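Local coordinates for protein adenylate isopentenyltransferase (Humulus lupulus, PDB 3A8T) that transfers the isopentenyl group of dimethylallyl diphosphate to ATP, ADP or AMP, an early step in making cytokinin plant hormones, at residues M46-G50 against L278-I283. Residues are numbered along the deposited sequence.
Sequences MGATG and LAKRQI. With ATP (adenosine-5'-triphosphate), chain B; PO4 (phosphate ion), chain C.
A side-chain-to-backbone hydrogen bond and a small apolar patch join the P-loop (Walker A motif) to helix 257-289 inside this P-loop NTPase-like fold. Met46 ends strand 41-46, an inner strand of the parallel sheet; Gly47 (phi/psi 149/162, where a CB would clash with Met46 O), Ala48 (-63/167) and Thr49 (-54/132) continue extended, and Gly50 turns to positive phi (76/13). Residues 278-283 are regular helix; Ala48 CA lies 5.4 Å from Ala279 CA. Ala48 CB packs 4.0 Å from Ile283 CG1. Ala48 CB is 4.5 Å from Ala279 CB, and Leu187 of helix 184-201 touches both alanines. Thr49 OG1 is hydrogen-bonded to Arg194 NH2. Helix 257-289 also borders the ATP site, Leu278 CD2 lying 3.4 Å from ATP O4'. Gly50 N donates to O2 of a phosphate ion, probably from the crystallisation liquor, at 2.9 Å; Gly52 N, Lys53 N and Ser54 OG also bind it. Gln282 (chi1 m, chi2 t) extends to the loop, its OE1 accepting a hydrogen bond from Thr49 N (2.9 Å, N-H...O angle 160°).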
ATOM      1  N   MET A  46       0.901  -5.688  -8.975  1.00 24.61           N
ATOM      2  CA  MET A  46       1.600  -4.417  -8.955  1.00 25.82           C
ATOM      3  C   MET A  46       0.799  -3.161  -9.327  1.00 25.51           C
ATOM      4  O   MET A  46      -0.243  -3.211 -10.000  1.00 25.17           O
ATOM      5  CB  MET A  46       2.792  -4.488  -9.894  1.00 29.59           C
ATOM      6  CG  MET A  46       4.004  -5.198  -9.318  1.00 35.84           C
ATOM      7  SD  MET A  46       5.376  -5.203 -10.525  1.00 42.44           S
ATOM      8  CE  MET A  46       4.373  -5.505 -11.863  1.00 38.79           C
ATOM      9  N   GLY A  47       1.329  -2.025  -8.893  1.00 22.36           N
ATOM     10  CA  GLY A  47       0.698  -0.756  -9.162  1.00 22.08           C
ATOM     11  C   GLY A  47       0.956   0.243  -8.038  1.00 21.91           C
ATOM     12  O   GLY A  47       1.380  -0.114  -6.922  1.00 20.22           O
ATOM     13  N   ALA A  48       0.736   1.508  -8.354  1.00 19.81           N
ATOM     14  CA  ALA A  48       0.906   2.560  -7.375  1.00 20.75           C
ATOM     15  C   ALA A  48      -0.103   2.359  -6.236  1.00 22.60           C
ATOM     16  O   ALA A  48      -1.043   1.552  -6.351  1.00 23.36           O
ATOM     17  CB  ALA A  48       0.693   3.938  -8.026  1.00 16.55           C
ATOM     18  N   THR A  49       0.130   3.111  -5.151  1.00 23.52           N
ATOM     19  CA  THR A  49      -0.681   3.149  -3.947  1.00 25.58           C
ATOM     20  C   THR A  49      -2.134   3.459  -4.265  1.00 27.01           C
ATOM     21  O   THR A  49      -2.434   4.385  -5.010  1.00 28.93           O
ATOM     22  CB  THR A  49      -0.161   4.237  -3.006  1.00 27.28           C
ATOM     23  OG1 THR A  49      -1.097   4.462  -1.940  1.00 29.03           O
ATOM     24  CG2 THR A  49       0.073   5.542  -3.787  1.00 29.71           C
ATOM     25  N   GLY A  50      -3.039   2.672  -3.704  1.00 28.29           N
ATOM     26  CA  GLY A  50      -4.440   2.900  -3.931  1.00 27.12           C
ATOM     27  C   GLY A  50      -4.988   2.476  -5.275  1.00 29.17           C
ATOM     28  O   GLY A  50      -6.120   2.855  -5.577  1.00 33.56           O
ATOM     29  N   LEU A 278       4.224  10.305  -4.184  1.00 24.61           N
ATOM     30  CA  LEU A 278       4.640   8.904  -4.032  1.00 23.50           C
ATOM     31  C   LEU A 278       4.058   8.109  -5.211  1.00 23.53           C
ATOM     32  O   LEU A 278       4.715   7.236  -5.771  1.00 22.65           O
ATOM     33  CB  LEU A 278       4.125   8.327  -2.700  1.00 23.32           C
ATOM     34  CG  LEU A 278       4.313   6.813  -2.582  1.00 25.12           C
ATOM     35  CD1 LEU A 278       5.812   6.464  -2.620  1.00 23.07           C
ATOM     36  CD2 LEU A 278       3.653   6.277  -1.317  1.00 22.06           C
ATOM     37  N   ALA A 279       2.828   8.444  -5.594  1.00 23.02           N
ATOM     38  CA  ALA A 279       2.180   7.750  -6.703  1.00 25.86           C
ATOM     39  C   ALA A 279       2.991   7.904  -8.003  1.00 25.79           C
ATOM     40  O   ALA A 279       3.190   6.946  -8.776  1.00 23.97           O
ATOM     41  CB  ALA A 279       0.702   8.265  -6.897  1.00 24.86           C
ATOM     42  N   LYS A 280       3.501   9.106  -8.195  1.00 26.67           N
ATOM     43  CA  LYS A 280       4.268   9.393  -9.375  1.00 28.75           C
ATOM     44  C   LYS A 280       5.571   8.640  -9.394  1.00 28.27           C
ATOM     45  O   LYS A 280       5.989   8.128 -10.448  1.00 29.76           O
ATOM     46  CB  LYS A 280       4.546  10.887  -9.503  1.00 29.65           C
ATOM     47  CG  LYS A 280       3.347  11.806  -9.561  1.00 32.12           C
ATOM     48  CD  LYS A 280       3.826  13.160 -10.121  1.00 34.74           C
ATOM     49  CE  LYS A 280       2.796  14.281 -10.049  1.00 35.42           C
ATOM     50  NZ  LYS A 280       1.529  13.954 -10.731  1.00 33.69           N
ATOM     51  N   ARG A 281       6.234   8.569  -8.250  1.00 27.97           N
ATOM     52  CA  ARG A 281       7.515   7.854  -8.214  1.00 28.89           C
ATOM     53  C   ARG A 281       7.353   6.344  -8.392  1.00 28.21           C
ATOM     54  O   ARG A 281       8.243   5.682  -8.905  1.00 28.75           O
ATOM     55  CB  ARG A 281       8.261   8.129  -6.910  1.00 30.99           C
ATOM     56  CG  ARG A 281       8.744   9.546  -6.805  1.00 36.27           C
ATOM     57  CD  ARG A 281       9.625   9.786  -5.574  1.00 41.31           C
ATOM     58  NE  ARG A 281       8.937   9.607  -4.286  1.00 43.10           N
ATOM     59  CZ  ARG A 281       8.337  10.579  -3.580  1.00 44.33           C
ATOM     60  NH1 ARG A 281       8.303  11.848  -4.013  1.00 42.86           N
ATOM     61  NH2 ARG A 281       7.809  10.277  -2.396  1.00 43.46           N
ATOM     62  N   GLN A 282       6.217   5.808  -7.948  1.00 27.71           N
ATOM     63  CA  GLN A 282       5.929   4.395  -8.072  1.00 25.92           C
ATOM     64  C   GLN A 282       5.690   3.994  -9.506  1.00 27.35           C
ATOM     65  O   GLN A 282       6.216   2.988  -9.961  1.00 27.80           O
ATOM     66  CB  GLN A 282       4.716   4.054  -7.237  1.00 26.28           C
ATOM     67  CG  GLN A 282       5.039   4.047  -5.751  1.00 26.37           C
ATOM     68  CD  GLN A 282       3.846   3.710  -4.901  1.00 25.30           C
ATOM     69  OE1 GLN A 282       2.765   4.244  -5.120  1.00 23.98           O
ATOM     70  NE2 GLN A 282       4.037   2.836  -3.903  1.00 25.38           N
ATOM     71  N   ILE A 283       4.897   4.799 -10.211  1.00 28.59           N
ATOM     72  CA  ILE A 283       4.568   4.574 -11.608  1.00 30.28           C
ATOM     73  C   ILE A 283       5.839   4.591 -12.461  1.00 32.27           C
ATOM     74  O   ILE A 283       6.074   3.662 -13.233  1.00 32.17           O
ATOM     75  CB  ILE A 283       3.611   5.669 -12.092  1.00 31.95           C
ATOM     76  CG1 ILE A 283       2.259   5.512 -11.393  1.00 31.89           C
ATOM     77  CG2 ILE A 283       3.496   5.659 -13.578  1.00 30.63           C
ATOM     78  CD1 ILE A 283       1.379   6.768 -11.496  1.00 33.98           C
TER
HETATM   79  PG  ATP B 800      11.837   3.806  -1.427  1.00 48.05           P
HETATM   80  O1G ATP B 800      12.856   2.716  -1.303  1.00 48.83           O
HETATM   81  O2G ATP B 800      11.761   4.570   0.012  1.00 47.02           O
HETATM   82  O3G ATP B 800      12.286   4.876  -2.549  1.00 48.63           O
HETATM   83  PB  ATP B 800      10.171   1.663  -1.893  1.00 31.98           P
HETATM   84  O1B ATP B 800      10.369   1.103  -3.195  1.00 34.73           O
HETATM   85  O2B ATP B 800      11.206   1.025  -0.926  1.00 34.85           O
HETATM   86  O3B ATP B 800      10.341   3.251  -1.906  1.00 41.04           O
HETATM   87  PA  ATP B 800       7.469   2.325  -1.428  1.00 28.06           P
HETATM   88  O1A ATP B 800       7.414   3.137  -2.634  1.00 25.62           O
HETATM   89  O2A ATP B 800       6.083   1.480  -1.374  1.00 29.31           O
HETATM   90  O3A ATP B 800       8.692   1.219  -1.384  1.00 32.49           O
HETATM   91  O5' ATP B 800       7.432   3.218  -0.070  1.00 28.79           O
HETATM   92  C5' ATP B 800       8.233   4.366  -0.129  1.00 26.02           C
HETATM   93  C4' ATP B 800       7.691   5.327   0.912  1.00 25.79           C
HETATM   94  O4' ATP B 800       6.323   5.617   0.601  1.00 25.90           O
HETATM   95  C3' ATP B 800       7.649   4.764   2.354  1.00 26.66           C
HETATM   96  O3' ATP B 800       8.889   4.984   3.021  1.00 29.71           O
HETATM   97  C2' ATP B 800       6.472   5.537   2.972  1.00 24.24           C
HETATM   98  O2' ATP B 800       6.904   6.759   3.462  1.00 26.76           O
HETATM   99  C1' ATP B 800       5.504   5.740   1.830  1.00 24.27           C
HETATM  100  N9  ATP B 800       4.435   4.703   1.858  1.00 24.81           N
HETATM  101  C8  ATP B 800       4.409   3.515   1.129  1.00 26.13           C
HETATM  102  N7  ATP B 800       3.369   2.783   1.472  1.00 28.54           N
HETATM  103  C5  ATP B 800       2.656   3.439   2.431  1.00 27.22           C
HETATM  104  C6  ATP B 800       1.457   3.181   3.207  1.00 27.05           C
HETATM  105  N6  ATP B 800       0.727   2.027   3.074  1.00 25.58           N
HETATM  106  N1  ATP B 800       1.063   4.121   4.092  1.00 25.98           N
HETATM  107  C2  ATP B 800       1.739   5.250   4.255  1.00 25.07           C
HETATM  108  N3  ATP B 800       2.849   5.534   3.570  1.00 23.79           N
HETATM  109  C4  ATP B 800       3.342   4.692   2.675  1.00 24.83           C
HETATM  110  P   PO4 C 900      -3.940  -0.815  -2.938  1.00 33.21           P
HETATM  111  O1  PO4 C 900      -3.893  -2.108  -2.193  1.00 29.63           O
HETATM  112  O2  PO4 C 900      -3.043   0.170  -2.262  1.00 33.60           O
HETATM  113  O3  PO4 C 900      -3.491  -1.026  -4.342  1.00 28.62           O
HETATM  114  O4  PO4 C 900      -5.328  -0.300  -2.947  1.00 30.79           O